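PDB 4F0L: amidohydrolase from Brucella melitensis biovar Abortus, which probably acts as a metal-dependent deaminase of the amidohydrolase family, binding an iron ion in a TIM-barrel-type catalytic domain. Local coordinates for residues Phe395-Val400 and Asp425-Gly430. Sequence-based numbering, arbitrary orientation.
Sequences FVSLDV and DVWVRG
Phe-395 to Ser-397 and Asp-425 to Trp-427 pair as antiparallel strands in a mixed sheet away from the iron site, joined in sequence through helix 408-417. Strands 56-66 and 431-435 flank the pair, which is thus interior to the sheet. Phe-395 and Trp-427 form a hydrogen-bonded pair: Trp-427 N reaches Phe-395 O at 2.9 Å, nearly straight, while the return bond from Phe-395 N to Trp-427 O is longer, 3.1 Å, and more bent. Ser-397 N donates to Asp-425 O at 2.8 Å. Both aromatic rings lie on one face of the sheet. With CG set between its own N and carbonyl carbon (chi1 46°), Phe-395 brings CE1 over one indole face, 3.4 Å from Trp-427 CD2; the Phe-395 ring plane lies obliquely, at 41°, to the five-membered ring of Trp-427. On the other face, Val-396 CG2 lies 4.3 Å from Val-426 CG1. Beyond, Ser-397 bonds Cys-424, a one-residue slip consistent with a beta bulge at Cys-424 and Asp-425, where Ser-397 OG accepts from Asp-425 N at 3.0 Å. Gln-54 ties both strands, OE1 to Ser-397 OG and NE2 to Asp-425 OD2. Gly-436 N donates to Asp-425 OD1; Lys-432, salt-bridged to OD2, probably offsets the buried charge.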
ATOM      1  N   PHE B 395       3.531   2.009 -23.688  1.00 14.01           N
ATOM      2  CA  PHE B 395       4.570   2.254 -22.721  1.00 13.88           C
ATOM      3  C   PHE B 395       4.212   3.450 -21.864  1.00 14.01           C
ATOM      4  O   PHE B 395       3.161   4.098 -22.088  1.00 13.37           O
ATOM      5  CB  PHE B 395       5.953   2.388 -23.394  1.00 14.84           C
ATOM      6  CG  PHE B 395       5.961   3.262 -24.603  1.00 16.14           C
ATOM      7  CD1 PHE B 395       5.940   4.631 -24.475  1.00 16.73           C
ATOM      8  CD2 PHE B 395       5.945   2.707 -25.882  1.00 16.82           C
ATOM      9  CE1 PHE B 395       5.941   5.443 -25.596  1.00 17.77           C
ATOM     10  CE2 PHE B 395       5.954   3.519 -26.987  1.00 17.58           C
ATOM     11  CZ  PHE B 395       5.945   4.884 -26.850  1.00 17.94           C
ATOM     12  N   VAL B 396       5.048   3.678 -20.843  1.00 13.63           N
ATOM     13  CA  VAL B 396       4.758   4.575 -19.724  1.00 13.69           C
ATOM     14  C   VAL B 396       6.008   5.429 -19.397  1.00 14.44           C
ATOM     15  O   VAL B 396       7.131   4.899 -19.370  1.00 13.42           O
ATOM     16  CB  VAL B 396       4.368   3.745 -18.462  1.00 13.33           C
ATOM     17  CG1 VAL B 396       4.103   4.618 -17.231  1.00 12.66           C
ATOM     18  CG2 VAL B 396       3.152   2.834 -18.735  1.00 13.05           C
ATOM     19  N   SER B 397       5.834   6.754 -19.181  1.00 15.10           N
ATOM     20  CA  SER B 397       6.934   7.550 -18.645  1.00 15.66           C
ATOM     21  C   SER B 397       6.675   7.845 -17.168  1.00 15.70           C
ATOM     22  O   SER B 397       5.526   7.980 -16.741  1.00 15.31           O
ATOM     23  CB  SER B 397       7.167   8.819 -19.425  1.00 17.04           C
ATOM     24  OG  SER B 397       6.127   9.763 -19.208  1.00 17.60           O
ATOM     25  N   LEU B 398       7.755   7.892 -16.394  1.00 15.58           N
ATOM     26  CA  LEU B 398       7.658   8.088 -14.984  1.00 15.89           C
ATOM     27  C   LEU B 398       8.101   9.497 -14.619  1.00 17.80           C
ATOM     28  O   LEU B 398       9.104   9.984 -15.142  1.00 18.97           O
ATOM     29  CB  LEU B 398       8.502   7.048 -14.237  1.00 15.10           C
ATOM     30  CG  LEU B 398       8.055   5.589 -14.411  1.00 14.41           C
ATOM     31  CD1 LEU B 398       9.084   4.661 -13.799  1.00 13.96           C
ATOM     32  CD2 LEU B 398       6.670   5.292 -13.801  1.00 13.71           C
ATOM     33  N   ASP B 399       7.380  10.123 -13.687  1.00 18.69           N
ATOM     34  CA  ASP B 399       7.791  11.410 -13.127  1.00 20.08           C
ATOM     35  C   ASP B 399       8.907  11.125 -12.124  1.00 19.89           C
ATOM     36  O   ASP B 399       8.666  10.499 -11.084  1.00 17.97           O
ATOM     37  CB  ASP B 399       6.596  12.093 -12.453  1.00 21.10           C
ATOM     38  CG  ASP B 399       6.951  13.435 -11.813  1.00 23.09           C
ATOM     39  OD1 ASP B 399       8.074  13.648 -11.380  1.00 24.76           O
ATOM     40  OD2 ASP B 399       6.091  14.311 -11.786  1.00 25.84           O
ATOM     41  N   VAL B 400      10.114  11.592 -12.446  1.00 20.83           N
ATOM     42  CA  VAL B 400      11.301  11.401 -11.606  1.00 21.06           C
ATOM     43  C   VAL B 400      11.822  12.727 -11.042  1.00 22.79           C
ATOM     44  O   VAL B 400      13.006  12.867 -10.723  1.00 22.89           O
ATOM     45  CB  VAL B 400      12.428  10.670 -12.373  1.00 21.58           C
ATOM     46  CG1 VAL B 400      12.017   9.227 -12.639  1.00 19.83           C
ATOM     47  CG2 VAL B 400      12.823  11.439 -13.632  1.00 20.86           C
ATOM     48  N   ASP B 425       3.223  10.071 -18.427  1.00 16.69           N
ATOM     49  CA  ASP B 425       2.489   9.818 -19.668  1.00 16.12           C
ATOM     50  C   ASP B 425       2.298   8.333 -19.917  1.00 14.73           C
ATOM     51  O   ASP B 425       3.107   7.503 -19.497  1.00 14.05           O
ATOM     52  CB  ASP B 425       3.215  10.465 -20.854  1.00 17.09           C
ATOM     53  CG  ASP B 425       3.284  11.981 -20.739  1.00 18.50           C
ATOM     54  OD1 ASP B 425       2.634  12.575 -19.862  1.00 18.95           O
ATOM     55  OD2 ASP B 425       4.002  12.617 -21.554  1.00 20.51           O
ATOM     56  N   VAL B 426       1.238   7.996 -20.637  1.00 14.10           N
ATOM     57  CA  VAL B 426       0.969   6.625 -20.966  1.00 13.23           C
ATOM     58  C   VAL B 426       0.441   6.571 -22.394  1.00 13.50           C
ATOM     59  O   VAL B 426      -0.477   7.312 -22.735  1.00 13.63           O
ATOM     60  CB  VAL B 426      -0.086   6.015 -20.014  1.00 12.49           C
ATOM     61  CG1 VAL B 426      -0.353   4.568 -20.401  1.00 11.62           C
ATOM     62  CG2 VAL B 426       0.316   6.165 -18.521  1.00 12.51           C
ATOM     63  N   TRP B 427       1.052   5.715 -23.213  1.00 13.75           N
ATOM     64  CA  TRP B 427       0.644   5.483 -24.579  1.00 14.13           C
ATOM     65  C   TRP B 427       0.124   4.095 -24.752  1.00 13.67           C
ATOM     66  O   TRP B 427       0.722   3.125 -24.254  1.00 13.30           O
ATOM     67  CB  TRP B 427       1.814   5.599 -25.485  1.00 15.36           C
ATOM     68  CG  TRP B 427       2.492   6.955 -25.583  1.00 16.34           C
ATOM     69  CD1 TRP B 427       2.378   7.886 -26.588  1.00 17.55           C
ATOM     70  CD2 TRP B 427       3.437   7.536 -24.632  1.00 16.59           C
ATOM     71  NE1 TRP B 427       3.172   8.979 -26.348  1.00 18.36           N
ATOM     72  CE2 TRP B 427       3.837   8.822 -25.184  1.00 17.84           C
ATOM     73  CE3 TRP B 427       3.960   7.133 -23.407  1.00 15.78           C
ATOM     74  CZ2 TRP B 427       4.723   9.661 -24.517  1.00 18.30           C
ATOM     75  CZ3 TRP B 427       4.899   7.946 -22.789  1.00 16.21           C
ATOM     76  CH2 TRP B 427       5.257   9.192 -23.321  1.00 17.46           C
ATOM     77  N   VAL B 428      -0.961   3.972 -25.517  1.00 13.65           N
ATOM     78  CA  VAL B 428      -1.475   2.675 -25.971  1.00 13.58           C
ATOM     79  C   VAL B 428      -1.684   2.741 -27.497  1.00 14.72           C
ATOM     80  O   VAL B 428      -2.365   3.640 -28.005  1.00 15.36           O
ATOM     81  CB  VAL B 428      -2.786   2.302 -25.244  1.00 12.78           C
ATOM     82  CG1 VAL B 428      -3.405   1.047 -25.859  1.00 12.82           C
ATOM     83  CG2 VAL B 428      -2.523   2.101 -23.732  1.00 11.64           C
ATOM     84  N   ARG B 429      -1.080   1.805 -28.212  1.00 15.45           N
ATOM     85  CA  ARG B 429      -1.078   1.796 -29.677  1.00 17.02           C
ATOM     86  C   ARG B 429      -0.633   3.142 -30.188  1.00 17.96           C
ATOM     87  O   ARG B 429      -1.181   3.665 -31.157  1.00 19.19           O
ATOM     88  CB  ARG B 429      -2.427   1.375 -30.281  1.00 17.65           C
ATOM     89  CG  ARG B 429      -2.919   0.012 -29.781  1.00 17.39           C
ATOM     90  CD  ARG B 429      -4.120  -0.508 -30.569  1.00 18.34           C
ATOM     91  NE  ARG B 429      -5.241   0.400 -30.492  1.00 18.46           N
ATOM     92  CZ  ARG B 429      -6.060   0.498 -29.448  1.00 18.05           C
ATOM     93  NH1 ARG B 429      -5.913  -0.296 -28.372  1.00 17.12           N
ATOM     94  NH2 ARG B 429      -7.055   1.394 -29.466  1.00 18.30           N
ATOM     95  N   GLY B 430       0.411   3.685 -29.549  1.00 17.53           N
ATOM     96  CA  GLY B 430       0.972   4.930 -29.961  1.00 18.46           C
ATOM     97  C   GLY B 430       0.141   6.161 -29.620  1.00 18.63           C
ATOM     98  O   GLY B 430       0.580   7.266 -29.918  1.00 19.75           O
TER